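Local coordinates for cyclopenase asqI (Emericella nidulans, PDB 5YY3), which converts 4'-methoxycyclopenin into 4'-methoxyviridicatin with release of methyl isocyanate, using one zinc ion per subunit, in the biosynthesis of aspoquinolone mycotoxins, at residues 178-183 and 453-458; 142-147 and 383-388; 468-473 and 522-527; 422-427 and 575-580; 269-274 and 363-368. All blocks are in the same frame, centred on the assembly; numbering follows the deposited sequence.

Interaction 1 (178-183 and 453-458)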
# COMPACT_ATOMS: atom_id res chain seq x y z
N ASP A 178 5.11 -21.42 5.22
CA ASP A 178 6.44 -21.97 5.48
C ASP A 178 6.59 -22.50 6.89
O ASP A 178 7.68 -22.92 7.28
CB ASP A 178 7.53 -20.92 5.26
CG ASP A 178 7.75 -20.61 3.81
OD1 ASP A 178 7.75 -21.52 2.99
OD2 ASP A 178 7.97 -19.42 3.50
N ASP A 179 5.53 -22.44 7.68
CA ASP A 179 5.65 -22.89 9.06
C ASP A 179 6.18 -24.33 9.10
O ASP A 179 5.63 -25.23 8.47
CB ASP A 179 4.32 -22.78 9.78
CG ASP A 179 4.41 -23.22 11.22
OD1 ASP A 179 4.46 -24.44 11.46
OD2 ASP A 179 4.44 -22.35 12.11
N TYR A 180 7.28 -24.51 9.84
CA TYR A 180 7.93 -25.81 9.92
C TYR A 180 6.97 -26.89 10.37
O TYR A 180 6.97 -27.99 9.83
CB TYR A 180 9.13 -25.79 10.89
CG TYR A 180 9.67 -27.19 11.06
CD1 TYR A 180 10.45 -27.77 10.06
CD2 TYR A 180 9.33 -27.97 12.17
CE1 TYR A 180 10.91 -29.07 10.17
CE2 TYR A 180 9.78 -29.28 12.29
CZ TYR A 180 10.57 -29.82 11.28
OH TYR A 180 11.04 -31.10 11.37
N ASP A 181 6.17 -26.60 11.39
CA ASP A 181 5.35 -27.63 11.99
C ASP A 181 4.14 -27.94 11.12
O ASP A 181 3.67 -29.07 11.10
CB ASP A 181 4.96 -27.22 13.42
CG ASP A 181 6.17 -27.14 14.35
OD1 ASP A 181 6.67 -28.21 14.78
OD2 ASP A 181 6.66 -26.01 14.63
N LEU A 182 3.63 -26.96 10.39
CA LEU A 182 2.63 -27.27 9.38
C LEU A 182 3.26 -28.20 8.35
O LEU A 182 2.67 -29.20 7.95
CB LEU A 182 2.10 -26.02 8.70
CG LEU A 182 1.22 -26.21 7.47
CD1 LEU A 182 -0.02 -27.03 7.81
CD2 LEU A 182 0.83 -24.87 6.86
N ASN A 183 4.47 -27.88 7.93
CA ASN A 183 5.10 -28.65 6.88
C ASN A 183 5.50 -30.03 7.35
O ASN A 183 5.32 -31.03 6.62
CB ASN A 183 6.30 -27.90 6.33
CG ASN A 183 5.91 -26.95 5.22
OD1 ASN A 183 5.81 -27.35 4.06
ND2 ASN A 183 5.64 -25.69 5.58
N VAL A 453 14.98 -19.53 10.62
CA VAL A 453 15.43 -19.61 9.22
C VAL A 453 16.08 -20.95 8.90
O VAL A 453 15.96 -21.45 7.78
CB VAL A 453 16.41 -18.49 8.89
CG1 VAL A 453 16.82 -18.54 7.44
CG2 VAL A 453 15.79 -17.15 9.19
N ASN A 454 16.78 -21.53 9.87
CA ASN A 454 17.39 -22.85 9.70
C ASN A 454 16.34 -23.96 9.55
O ASN A 454 16.64 -25.02 9.00
CB ASN A 454 18.32 -23.17 10.88
CG ASN A 454 17.62 -23.06 12.22
OD1 ASN A 454 16.95 -22.06 12.50
ND2 ASN A 454 17.75 -24.09 13.05
N PHE A 455 15.13 -23.73 10.05
CA PHE A 455 14.00 -24.64 9.83
C PHE A 455 13.13 -24.22 8.64
O PHE A 455 11.93 -24.55 8.59
CB PHE A 455 13.13 -24.74 11.08
CG PHE A 455 13.70 -25.60 12.19
CD1 PHE A 455 14.63 -25.09 13.08
CD2 PHE A 455 13.29 -26.92 12.34
CE1 PHE A 455 15.14 -25.88 14.11
CE2 PHE A 455 13.79 -27.71 13.38
CZ PHE A 455 14.72 -27.18 14.26
N MET A 456 13.71 -23.48 7.70
CA MET A 456 13.05 -23.07 6.45
C MET A 456 11.77 -22.25 6.63
O MET A 456 10.85 -22.36 5.83
CB MET A 456 12.73 -24.31 5.60
CG MET A 456 13.98 -25.12 5.24
SD MET A 456 15.26 -24.09 4.48
CE MET A 456 16.78 -24.80 5.12
N GLU A 457 11.73 -21.40 7.65
CA GLU A 457 10.57 -20.53 7.87
C GLU A 457 10.84 -19.12 7.37
O GLU A 457 11.99 -18.73 7.17
CB GLU A 457 10.19 -20.50 9.36
CG GLU A 457 9.83 -21.86 9.92
CD GLU A 457 9.40 -21.79 11.38
OE1 GLU A 457 9.98 -21.02 12.16
OE2 GLU A 457 8.46 -22.52 11.74
N SER A 458 9.79 -18.34 7.14
CA SER A 458 9.97 -16.97 6.67
C SER A 458 9.01 -16.01 7.33
O SER A 458 7.91 -16.40 7.72
CB SER A 458 9.82 -16.91 5.15
OG SER A 458 8.59 -17.48 4.73
O HOH W 1 9.40 -24.78 7.16
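Tyr180 and Phe455 make the aromatic part of this contact. Phe455 turns an edge to the tyrosine, with CD2 over the centre of the Tyr180 ring and 3.7 Å from Tyr180 CD1; the planes stand 77° apart, a T-shaped pair. The hydrogen bonding starts at Tyr180 N, which donates 3.0 Å to Glu457 OE2, nearly straight (166°), using the anti lone pair of that oxygen. CD of Glu457 stands anti to CA (chi2 -177°), carrying the carboxylate toward Tyr180 N. Here the start of helix 180-193, which carries the zinc ligands His186 and His190 of the hemocyanin-type domain, meets the loop 453-458 of the Ig-like domain. Asp179 is the N-cap of that helix: OD1 accepts from Leu182 N at 2.9 Å, and Asp179 O takes both Asn183 N and Asn183 ND2. Asp179 OD2 and Glu457 OE2 lie 4.0 Å apart, like charges, and both form salt bridges to Lys461, which probably offsets the repulsion; Asp179 OD2 is also bound by Asn560 and Glu457 OE1 by Tyr541. A water 2.9 Å from Phe455 O also lies doubtfully close to Asp178 O. The Asp178 carboxylate faces Ser458 and forms a salt bridge to Arg389 through OD1.

Interaction 2 (142-147 and 383-388)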
# COMPACT_ATOMS: atom_id res chain seq x y z
N LYS A 142 13.02 -32.03 9.28
CA LYS A 142 14.25 -31.27 9.37
C LYS A 142 15.45 -32.08 8.89
O LYS A 142 16.45 -31.51 8.48
CB LYS A 142 14.50 -30.79 10.79
CG LYS A 142 15.46 -29.59 10.77
CD LYS A 142 16.37 -29.47 11.99
CE LYS A 142 17.52 -28.46 11.75
NZ LYS A 142 17.91 -28.41 10.31
N ASN A 143 15.36 -33.40 8.93
CA ASN A 143 16.46 -34.24 8.48
C ASN A 143 16.54 -34.38 6.97
O ASN A 143 17.55 -34.87 6.46
CB ASN A 143 16.39 -35.64 9.11
CG ASN A 143 16.73 -35.65 10.59
OD1 ASN A 143 16.84 -34.60 11.22
ND2 ASN A 143 16.93 -36.85 11.14
N HIS A 144 15.50 -33.95 6.26
CA HIS A 144 15.44 -34.10 4.82
C HIS A 144 16.61 -33.37 4.17
O HIS A 144 17.00 -32.29 4.63
CB HIS A 144 14.10 -33.57 4.30
CG HIS A 144 13.85 -33.88 2.86
ND1 HIS A 144 14.49 -33.22 1.82
CD2 HIS A 144 13.02 -34.78 2.27
CE1 HIS A 144 14.07 -33.71 0.67
NE2 HIS A 144 13.18 -34.65 0.91
N PRO A 145 17.20 -33.98 3.13
CA PRO A 145 18.35 -33.40 2.40
C PRO A 145 18.18 -31.93 2.01
O PRO A 145 19.18 -31.21 1.95
CB PRO A 145 18.43 -34.28 1.14
CG PRO A 145 17.94 -35.60 1.59
CD PRO A 145 16.88 -35.33 2.64
N PHE A 146 16.95 -31.49 1.75
CA PHE A 146 16.72 -30.11 1.31
C PHE A 146 16.99 -29.09 2.43
O PHE A 146 17.20 -27.91 2.17
CB PHE A 146 15.29 -29.93 0.79
CG PHE A 146 15.03 -30.57 -0.55
CD1 PHE A 146 15.98 -31.36 -1.16
CD2 PHE A 146 13.82 -30.38 -1.19
CE1 PHE A 146 15.73 -31.95 -2.40
CE2 PHE A 146 13.56 -30.96 -2.41
CZ PHE A 146 14.52 -31.75 -3.02
N PHE A 147 16.97 -29.56 3.67
CA PHE A 147 17.28 -28.73 4.83
C PHE A 147 18.78 -28.54 5.04
O PHE A 147 19.20 -28.12 6.11
CB PHE A 147 16.67 -29.32 6.10
CG PHE A 147 15.23 -28.92 6.33
CD1 PHE A 147 14.22 -29.42 5.53
CD2 PHE A 147 14.90 -28.03 7.33
CE1 PHE A 147 12.91 -29.05 5.73
CE2 PHE A 147 13.60 -27.67 7.54
CZ PHE A 147 12.60 -28.17 6.74
N SER A 383 11.00 -34.12 -6.10
CA SER A 383 10.53 -34.54 -4.80
C SER A 383 9.16 -33.95 -4.47
O SER A 383 8.91 -32.77 -4.71
CB SER A 383 11.53 -34.14 -3.73
OG SER A 383 10.99 -34.33 -2.44
N ASN A 384 8.28 -34.79 -3.95
CA ASN A 384 7.08 -34.28 -3.32
C ASN A 384 7.50 -33.61 -2.02
O ASN A 384 7.56 -34.24 -0.97
CB ASN A 384 6.06 -35.38 -3.03
CG ASN A 384 4.80 -34.84 -2.38
OD1 ASN A 384 4.60 -33.62 -2.29
ND2 ASN A 384 3.92 -35.75 -1.92
N PHE A 385 7.79 -32.32 -2.12
CA PHE A 385 8.30 -31.58 -0.99
C PHE A 385 7.73 -30.17 -1.03
O PHE A 385 7.72 -29.53 -2.08
CB PHE A 385 9.83 -31.54 -1.02
CG PHE A 385 10.47 -30.78 0.12
CD1 PHE A 385 10.55 -29.39 0.09
CD2 PHE A 385 11.00 -31.46 1.20
CE1 PHE A 385 11.14 -28.69 1.12
CE2 PHE A 385 11.60 -30.78 2.24
CZ PHE A 385 11.67 -29.38 2.21
N GLY A 386 7.24 -29.72 0.12
CA GLY A 386 6.95 -28.31 0.31
C GLY A 386 5.71 -27.79 -0.38
O GLY A 386 5.61 -26.59 -0.64
N ALA A 387 4.78 -28.68 -0.70
CA ALA A 387 3.53 -28.26 -1.32
C ALA A 387 2.80 -27.13 -0.54
O ALA A 387 2.40 -26.13 -1.16
CB ALA A 387 2.60 -29.45 -1.50
N PRO A 388 2.63 -27.28 0.80
CA PRO A 388 1.95 -26.19 1.52
C PRO A 388 2.63 -24.82 1.38
O PRO A 388 1.97 -23.80 1.60
CB PRO A 388 2.00 -26.64 2.99
CG PRO A 388 2.11 -28.11 2.93
CD PRO A 388 2.90 -28.43 1.69
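Phe385 reaches across to His144, Phe146 and Phe147; its CB lies 4.0 Å from Phe146 CE2. CG stands anti to the backbone N (chi1 180°), 3.6 Å from Phe146 CD2, and that same carbon sits over the centre of the Phe385 ring, where CD1, also at 3.6 Å, and CE1 meet it as well. Phe146 gives the edge and Phe385 the face, planes 60° apart, with Phe146 CB adding a CH-pi contact to the same ring. Phe385 CD2 is 3.8 Å from His144 CE1 and lies over the centre of the imidazole; CE2 comes equally near His144 ND1, the rings inclined at 48°. At the tip, CZ meets Phe147 CE1 at 3.7 Å, near its own ring plane. The imidazole is also held from its own loop: Phe146 N donates 3.0 Å to His144 ND1, almost straight. His144, Phe146 and Phe385 form an aromatic cluster joining two loops of the hemocyanin-type domain, with the Phe385 side chain about 9 Å from that of zinc ligand His186.

Interaction 3 (468-473 and 522-527)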
# COMPACT_ATOMS: atom_id res chain seq x y z
N GLU A 468 -8.27 -21.70 26.63
CA GLU A 468 -9.11 -22.80 27.02
C GLU A 468 -10.51 -22.45 26.54
O GLU A 468 -10.79 -21.30 26.25
CB GLU A 468 -9.10 -22.99 28.54
CG GLU A 468 -9.95 -21.95 29.25
CD GLU A 468 -9.90 -22.04 30.75
OE1 GLU A 468 -8.78 -22.24 31.32
OE2 GLU A 468 -10.99 -21.92 31.36
N TRP A 469 -11.37 -23.44 26.43
CA TRP A 469 -12.77 -23.10 26.30
C TRP A 469 -13.53 -23.84 27.38
O TRP A 469 -13.06 -24.85 27.94
CB TRP A 469 -13.31 -23.42 24.91
CG TRP A 469 -13.30 -24.87 24.52
CD1 TRP A 469 -12.23 -25.62 24.13
CD2 TRP A 469 -14.44 -25.75 24.45
NE1 TRP A 469 -12.62 -26.90 23.82
CE2 TRP A 469 -13.97 -27.02 24.01
CE3 TRP A 469 -15.81 -25.60 24.72
CZ2 TRP A 469 -14.82 -28.12 23.84
CZ3 TRP A 469 -16.66 -26.70 24.54
CH2 TRP A 469 -16.16 -27.94 24.11
N ASN A 470 -14.69 -23.31 27.72
CA ASN A 470 -15.57 -24.03 28.61
C ASN A 470 -17.01 -23.80 28.19
O ASN A 470 -17.30 -22.87 27.41
CB ASN A 470 -15.32 -23.66 30.07
CG ASN A 470 -15.42 -22.16 30.32
OD1 ASN A 470 -16.52 -21.61 30.41
ND2 ASN A 470 -14.27 -21.51 30.46
N VAL A 471 -17.90 -24.66 28.67
CA VAL A 471 -19.30 -24.59 28.31
C VAL A 471 -20.10 -25.25 29.43
O VAL A 471 -19.60 -26.11 30.17
CB VAL A 471 -19.58 -25.28 26.95
CG1 VAL A 471 -19.38 -26.77 27.06
CG2 VAL A 471 -20.99 -24.97 26.41
N GLN A 472 -21.34 -24.83 29.58
CA GLN A 472 -22.19 -25.36 30.62
C GLN A 472 -23.09 -26.43 30.01
O GLN A 472 -23.71 -26.23 28.96
CB GLN A 472 -22.98 -24.24 31.26
CG GLN A 472 -23.63 -24.60 32.56
CD GLN A 472 -24.29 -23.39 33.21
OE1 GLN A 472 -23.68 -22.32 33.31
NE2 GLN A 472 -25.54 -23.55 33.64
N VAL A 473 -23.14 -27.58 30.68
CA VAL A 473 -23.94 -28.71 30.20
C VAL A 473 -24.91 -29.17 31.29
O VAL A 473 -24.50 -29.43 32.43
CB VAL A 473 -23.04 -29.88 29.77
CG1 VAL A 473 -23.86 -31.00 29.14
CG2 VAL A 473 -21.91 -29.40 28.85
N ALA A 522 -26.17 -28.91 36.41
CA ALA A 522 -25.29 -28.38 35.39
C ALA A 522 -23.82 -28.53 35.78
O ALA A 522 -23.42 -28.24 36.90
CB ALA A 522 -25.62 -26.91 35.12
N ILE A 523 -23.01 -29.00 34.84
CA ILE A 523 -21.57 -28.95 35.04
C ILE A 523 -20.95 -27.93 34.09
O ILE A 523 -21.56 -27.57 33.08
CB ILE A 523 -20.93 -30.31 34.79
CG1 ILE A 523 -21.25 -30.75 33.36
CG2 ILE A 523 -21.45 -31.32 35.78
CD1 ILE A 523 -20.02 -31.19 32.55
N THR A 524 -19.75 -27.47 34.41
CA THR A 524 -18.95 -26.72 33.45
C THR A 524 -17.77 -27.56 32.95
O THR A 524 -16.82 -27.82 33.70
CB THR A 524 -18.43 -25.40 34.05
OG1 THR A 524 -19.55 -24.60 34.44
CG2 THR A 524 -17.60 -24.62 33.02
N LYS A 525 -17.82 -27.98 31.70
CA LYS A 525 -16.69 -28.71 31.12
C LYS A 525 -15.62 -27.73 30.69
O LYS A 525 -15.93 -26.74 30.03
CB LYS A 525 -17.14 -29.56 29.92
CG LYS A 525 -16.00 -30.35 29.29
CD LYS A 525 -15.77 -31.66 30.03
CE LYS A 525 -14.77 -32.57 29.35
NZ LYS A 525 -13.44 -32.46 30.00
N VAL A 526 -14.38 -27.97 31.09
CA VAL A 526 -13.26 -27.16 30.64
C VAL A 526 -12.28 -27.97 29.77
O VAL A 526 -11.90 -29.09 30.11
CB VAL A 526 -12.48 -26.55 31.83
CG1 VAL A 526 -11.43 -25.52 31.33
CG2 VAL A 526 -13.43 -25.88 32.80
N ARG A 527 -11.89 -27.38 28.64
CA ARG A 527 -10.90 -27.99 27.74
C ARG A 527 -9.73 -27.05 27.49
O ARG A 527 -9.93 -25.90 27.08
CB ARG A 527 -11.54 -28.36 26.41
CG ARG A 527 -12.61 -29.42 26.49
CD ARG A 527 -11.97 -30.77 26.57
NE ARG A 527 -11.37 -31.16 25.30
CZ ARG A 527 -10.54 -32.19 25.17
NH1 ARG A 527 -10.22 -32.91 26.24
NH2 ARG A 527 -10.03 -32.50 23.97
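Strands 468-473 and 523-527 run antiparallel, their axes 4.7 Å apart at closest, and six backbone bonds close the hydrogen-bonded pairs Trp469-Arg527, Val471-Lys525 and Val473-Ile523, from 2.9 Å for Arg527 N to Trp469 O up to 3.2 Å for Val471 N to Lys525 O. Trp469, Val471 and Val473 share one face with Arg527, Lys525 and Ile523. There the aliphatic start of Arg527 lies beside the indole: CB is 3.2 Å from Trp469 NE1, and CG, beside its backbone N (chi1 -64°), lies 3.2 Å above the ring plane, toward the rim. The guanidinium does not stack, being turned 83° to the indole. Asp511 OD2 takes both polar ends, as a salt bridge with Arg527 NE and a hydrogen bond from Trp469 NE1. This is the inner face of a beta sandwich in the Ig-like domain, where Trp469 packs on Leu427, Leu491 and Leu493 while Ile523 lies against Val515 and Leu517. Val473 CB approaches Ile523 CG1 at 4.1 Å. The other face carries Asn470, Gln472, Thr524 and Val526. Thr524 CG2 lies 3.9 Å from Asn470 CB, and Val526 CG1 comes 3.6 Å from Glu468 OE2, an oxygen bridged to Arg430.

Interaction 4 (422-427 and 575-580)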
# COMPACT_ATOMS: atom_id res chain seq x y z
N VAL A 422 -29.50 -32.84 26.20
CA VAL A 422 -28.71 -31.98 27.05
C VAL A 422 -29.02 -30.53 26.70
O VAL A 422 -29.46 -30.24 25.58
CB VAL A 422 -27.21 -32.34 26.88
CG1 VAL A 422 -26.36 -31.13 26.45
CG2 VAL A 422 -26.69 -32.99 28.13
N VAL A 423 -28.85 -29.63 27.65
CA VAL A 423 -28.97 -28.21 27.35
C VAL A 423 -27.61 -27.58 27.50
O VAL A 423 -27.02 -27.67 28.59
CB VAL A 423 -29.98 -27.50 28.27
CG1 VAL A 423 -29.90 -25.99 28.09
CG2 VAL A 423 -31.40 -28.01 28.01
N LEU A 424 -27.11 -26.96 26.43
CA LEU A 424 -25.85 -26.23 26.48
C LEU A 424 -26.09 -24.75 26.72
O LEU A 424 -27.06 -24.18 26.22
CB LEU A 424 -25.04 -26.40 25.18
CG LEU A 424 -24.45 -27.77 24.84
CD1 LEU A 424 -23.45 -27.69 23.67
CD2 LEU A 424 -23.81 -28.40 26.06
N SER A 425 -25.17 -24.12 27.45
CA SER A 425 -25.24 -22.67 27.65
C SER A 425 -23.86 -22.15 28.03
O SER A 425 -22.97 -22.93 28.36
CB SER A 425 -26.26 -22.31 28.74
OG SER A 425 -25.75 -22.64 30.02
N ASN A 426 -23.70 -20.84 27.97
CA ASN A 426 -22.52 -20.19 28.52
C ASN A 426 -21.20 -20.64 27.91
O ASN A 426 -20.24 -20.91 28.63
CB ASN A 426 -22.46 -20.40 30.04
CG ASN A 426 -23.47 -19.54 30.79
OD1 ASN A 426 -24.32 -20.04 31.52
ND2 ASN A 426 -23.38 -18.24 30.61
N LEU A 427 -21.14 -20.70 26.59
CA LEU A 427 -19.90 -21.05 25.93
C LEU A 427 -18.92 -19.89 26.05
O LEU A 427 -19.26 -18.75 25.76
CB LEU A 427 -20.15 -21.38 24.45
CG LEU A 427 -18.93 -21.71 23.60
CD1 LEU A 427 -18.21 -22.92 24.17
CD2 LEU A 427 -19.34 -21.96 22.15
N ALA A 575 -17.84 -18.66 18.22
CA ALA A 575 -17.63 -20.02 18.67
C ALA A 575 -18.96 -20.76 18.65
O ALA A 575 -19.99 -20.20 18.98
CB ALA A 575 -17.04 -20.06 20.05
N PHE A 576 -18.91 -22.02 18.24
CA PHE A 576 -20.08 -22.85 18.08
C PHE A 576 -19.82 -24.17 18.79
O PHE A 576 -18.74 -24.75 18.66
CB PHE A 576 -20.38 -23.07 16.59
CG PHE A 576 -21.26 -24.25 16.29
CD1 PHE A 576 -20.72 -25.52 16.12
CD2 PHE A 576 -22.63 -24.09 16.13
CE1 PHE A 576 -21.51 -26.60 15.82
CE2 PHE A 576 -23.44 -25.18 15.83
CZ PHE A 576 -22.88 -26.43 15.68
N CYS A 577 -20.81 -24.63 19.55
CA CYS A 577 -20.68 -25.90 20.25
C CYS A 577 -21.98 -26.67 20.11
O CYS A 577 -23.07 -26.17 20.40
CB CYS A 577 -20.33 -25.69 21.73
SG CYS A 577 -19.82 -27.27 22.53
N ILE A 578 -21.87 -27.90 19.62
CA ILE A 578 -23.02 -28.77 19.52
C ILE A 578 -22.78 -30.01 20.39
O ILE A 578 -21.65 -30.50 20.50
CB ILE A 578 -23.33 -29.16 18.04
CG1 ILE A 578 -24.56 -30.07 17.95
CG2 ILE A 578 -22.13 -29.83 17.37
CD1 ILE A 578 -25.01 -30.32 16.51
N ALA A 579 -23.83 -30.49 21.06
CA ALA A 579 -23.72 -31.74 21.81
C ALA A 579 -24.41 -32.87 21.04
O ALA A 579 -25.60 -32.80 20.73
CB ALA A 579 -24.33 -31.59 23.21
N THR A 580 -23.65 -33.91 20.72
CA THR A 580 -24.26 -35.02 20.02
C THR A 580 -24.28 -36.28 20.88
O THR A 580 -23.43 -36.48 21.74
CB THR A 580 -23.53 -35.33 18.67
OG1 THR A 580 -22.15 -35.62 18.91
CG2 THR A 580 -23.64 -34.15 17.73
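Cys577 O is the polar atom that comes nearest the opposite strand, and what it meets is a methyl: Leu424 CD1, 3.6 Å away. The contact is otherwise apolar: strands 422-427 and 575-580 face each other across the interior of a beta sandwich, the fold of the Ig-like domain of this family. They run nearly antiparallel, at 164°, yet their axes approach no closer than 8.0 Å, so side chains fill the gap and each backbone finds its bonds in other strands: Ser425 with Gln472, Phe576 with Phe494, Ala575 with Thr639. From one side Val422, Leu424 and Leu427 point in; from the other come the small residues Ala575, Cys577 and Ala579. Leu424, its CD1 anti to CA (chi2 -168°), wedges that methyl between two of them, 3.8 Å from Cys577 SG and 4.0 Å from Ala579 CB. Val422 CG1 touches the same Ala579 CB at 3.9 Å. Trp469 and Thr639 also pack on Leu427, while Val473 touches both Val422 and Leu424. The CD2 methyl of Leu427 rests 3.6 Å from Ala575 CB and 3.9 Å from Cys577 CB.

Interaction 5 (269-274 and 363-368)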
# COMPACT_ATOMS: atom_id res chain seq x y z
N THR A 269 1.38 -21.04 -16.29
CA THR A 269 0.16 -21.82 -16.48
C THR A 269 0.48 -23.30 -16.55
O THR A 269 1.65 -23.68 -16.66
CB THR A 269 -0.59 -21.47 -17.77
OG1 THR A 269 0.19 -21.92 -18.90
CG2 THR A 269 -0.84 -19.98 -17.88
N TRP A 270 -0.55 -24.14 -16.51
CA TRP A 270 -0.37 -25.54 -16.92
C TRP A 270 0.07 -25.56 -18.38
O TRP A 270 -0.21 -24.62 -19.14
CB TRP A 270 -1.67 -26.34 -16.78
CG TRP A 270 -1.99 -26.78 -15.37
CD1 TRP A 270 -1.34 -26.44 -14.22
CD2 TRP A 270 -3.06 -27.65 -14.98
NE1 TRP A 270 -1.93 -27.05 -13.14
CE2 TRP A 270 -3.00 -27.79 -13.58
CE3 TRP A 270 -4.08 -28.31 -15.68
CZ2 TRP A 270 -3.90 -28.59 -12.87
CZ3 TRP A 270 -4.97 -29.09 -14.98
CH2 TRP A 270 -4.89 -29.22 -13.58
N TYR A 271 0.78 -26.61 -18.77
CA TYR A 271 1.00 -26.84 -20.18
C TYR A 271 -0.25 -27.47 -20.72
O TYR A 271 -0.79 -28.41 -20.11
CB TYR A 271 2.21 -27.73 -20.43
CG TYR A 271 3.51 -27.01 -20.21
CD1 TYR A 271 4.09 -26.97 -18.95
CD2 TYR A 271 4.16 -26.36 -21.27
CE1 TYR A 271 5.29 -26.30 -18.75
CE2 TYR A 271 5.35 -25.68 -21.07
CZ TYR A 271 5.92 -25.66 -19.82
OH TYR A 271 7.11 -24.99 -19.62
N SER A 272 -0.73 -26.94 -21.85
CA SER A 272 -1.86 -27.52 -22.58
C SER A 272 -1.69 -29.01 -22.81
O SER A 272 -2.59 -29.80 -22.49
CB SER A 272 -2.05 -26.82 -23.93
OG SER A 272 -2.81 -25.65 -23.77
N ILE A 273 -0.55 -29.39 -23.38
CA ILE A 273 -0.30 -30.80 -23.64
C ILE A 273 0.77 -31.30 -22.69
O ILE A 273 0.48 -32.11 -21.81
CB ILE A 273 0.08 -31.04 -25.13
CG1 ILE A 273 -1.17 -30.95 -26.01
CG2 ILE A 273 0.64 -32.45 -25.32
CD1 ILE A 273 -1.52 -29.60 -26.45
N ARG A 274 1.99 -30.80 -22.83
CA ARG A 274 3.07 -31.27 -21.96
C ARG A 274 4.20 -30.26 -21.93
O ARG A 274 4.24 -29.36 -22.76
CB ARG A 274 3.58 -32.65 -22.42
CG ARG A 274 4.67 -32.58 -23.50
CD ARG A 274 5.51 -33.85 -23.55
NE ARG A 274 6.10 -34.19 -22.25
CZ ARG A 274 5.92 -35.37 -21.64
NH1 ARG A 274 5.18 -36.32 -22.20
NH2 ARG A 274 6.48 -35.59 -20.46
N PHE A 363 1.17 -29.13 -11.90
CA PHE A 363 1.90 -28.03 -11.28
C PHE A 363 3.40 -28.34 -11.23
O PHE A 363 4.23 -27.46 -11.40
CB PHE A 363 1.37 -27.72 -9.87
CG PHE A 363 -0.03 -27.15 -9.86
CD1 PHE A 363 -0.26 -25.83 -10.22
CD2 PHE A 363 -1.10 -27.94 -9.48
CE1 PHE A 363 -1.56 -25.31 -10.20
CE2 PHE A 363 -2.39 -27.44 -9.46
CZ PHE A 363 -2.62 -26.12 -9.83
N ALA A 364 3.74 -29.60 -10.98
CA ALA A 364 5.14 -30.01 -11.05
C ALA A 364 5.68 -29.80 -12.46
O ALA A 364 6.78 -29.31 -12.65
CB ALA A 364 5.29 -31.47 -10.63
N GLU A 365 4.86 -30.16 -13.44
CA GLU A 365 5.26 -30.08 -14.84
C GLU A 365 5.42 -28.62 -15.26
O GLU A 365 6.38 -28.26 -15.95
CB GLU A 365 4.23 -30.81 -15.72
CG GLU A 365 4.45 -30.64 -17.19
CD GLU A 365 3.30 -31.19 -18.02
OE1 GLU A 365 2.14 -30.77 -17.81
OE2 GLU A 365 3.57 -32.07 -18.86
N MET A 366 4.49 -27.78 -14.83
CA MET A 366 4.58 -26.33 -15.06
C MET A 366 5.86 -25.72 -14.49
O MET A 366 6.45 -24.82 -15.09
CB MET A 366 3.36 -25.63 -14.44
CG MET A 366 3.53 -24.12 -14.29
SD MET A 366 2.57 -23.49 -12.90
CE MET A 366 0.95 -24.01 -13.38
N ALA A 367 6.28 -26.20 -13.33
CA ALA A 367 7.42 -25.63 -12.61
C ALA A 367 8.75 -26.21 -13.08
O ALA A 367 9.79 -25.60 -12.85
CB ALA A 367 7.25 -25.84 -11.10
N TYR A 368 8.72 -27.37 -13.71
CA TYR A 368 9.94 -28.00 -14.22
C TYR A 368 10.62 -27.17 -15.30
O TYR A 368 10.00 -26.82 -16.31
CB TYR A 368 9.65 -29.39 -14.78
CG TYR A 368 10.92 -30.16 -15.05
CD1 TYR A 368 11.57 -30.06 -16.28
CD2 TYR A 368 11.46 -30.99 -14.08
CE1 TYR A 368 12.74 -30.77 -16.52
CE2 TYR A 368 12.61 -31.71 -14.32
CZ TYR A 368 13.25 -31.60 -15.53
OH TYR A 368 14.41 -32.32 -15.74
O HOH W 2 1.63 -28.51 -16.90
O HOH W 3 8.43 -24.75 -17.36
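The C-terminal end of helix 355-367, in the hemocyanin-type domain, packs here on the loop 269-274, with Trp270 meeting Phe363 and Met366. The indole edge points at the phenyl face: Trp270 NE1 lies over the centre of the Phe363 ring, 3.4 Å from Phe363 CE1, and the planes are 75° apart in a T-shaped pair. Met366, bent at chi3 (-58°), brings CE to the indole edge, 3.4 Å from Trp270 CD1, while its CG presses on Thr269 O. Two waters supply the polar links. One accepts from Tyr271 N at 2.8 Å and donates to Glu365 OE1; the other accepts from Tyr271 OH and donates to Met366 O at 3.0 Å and to Tyr368 O at 2.8 Å, tying the tyrosine to the helix end. Glu365 is also held by Lys362 through OE1 and Asn283 through OE2. Around the pair, Trp240 meets both aromatic rings, helix 391-410 touches Phe363, and helix 288-304 packs on Trp270.

Overall arrangement
Four of the contacts lie within one domain or the other; interaction 1 joins them. Interactions 1, 4 and 5 are buried, 2 and 3 partly so. Interactions 2 and 5 lie in the helical hemocyanin-type domain and rest on aromatic edges and faces; interaction 5, unlike interaction 2, adds bridging waters. Interactions 3 and 4 belong to the sandwich, centres 9 Å apart, and touch where Gln472 N meets Ser425 O: one is backbone pairing within a layer and reaches exposed residues, the other apolar packing between layers. Interaction 1 is the most charged, with carboxylates around a shared lysine. It touches interaction 2, where Phe455 packs on Lys142 and Met456 on Phe147, whereas 3 and 5 stand about 51 Å apart between centres.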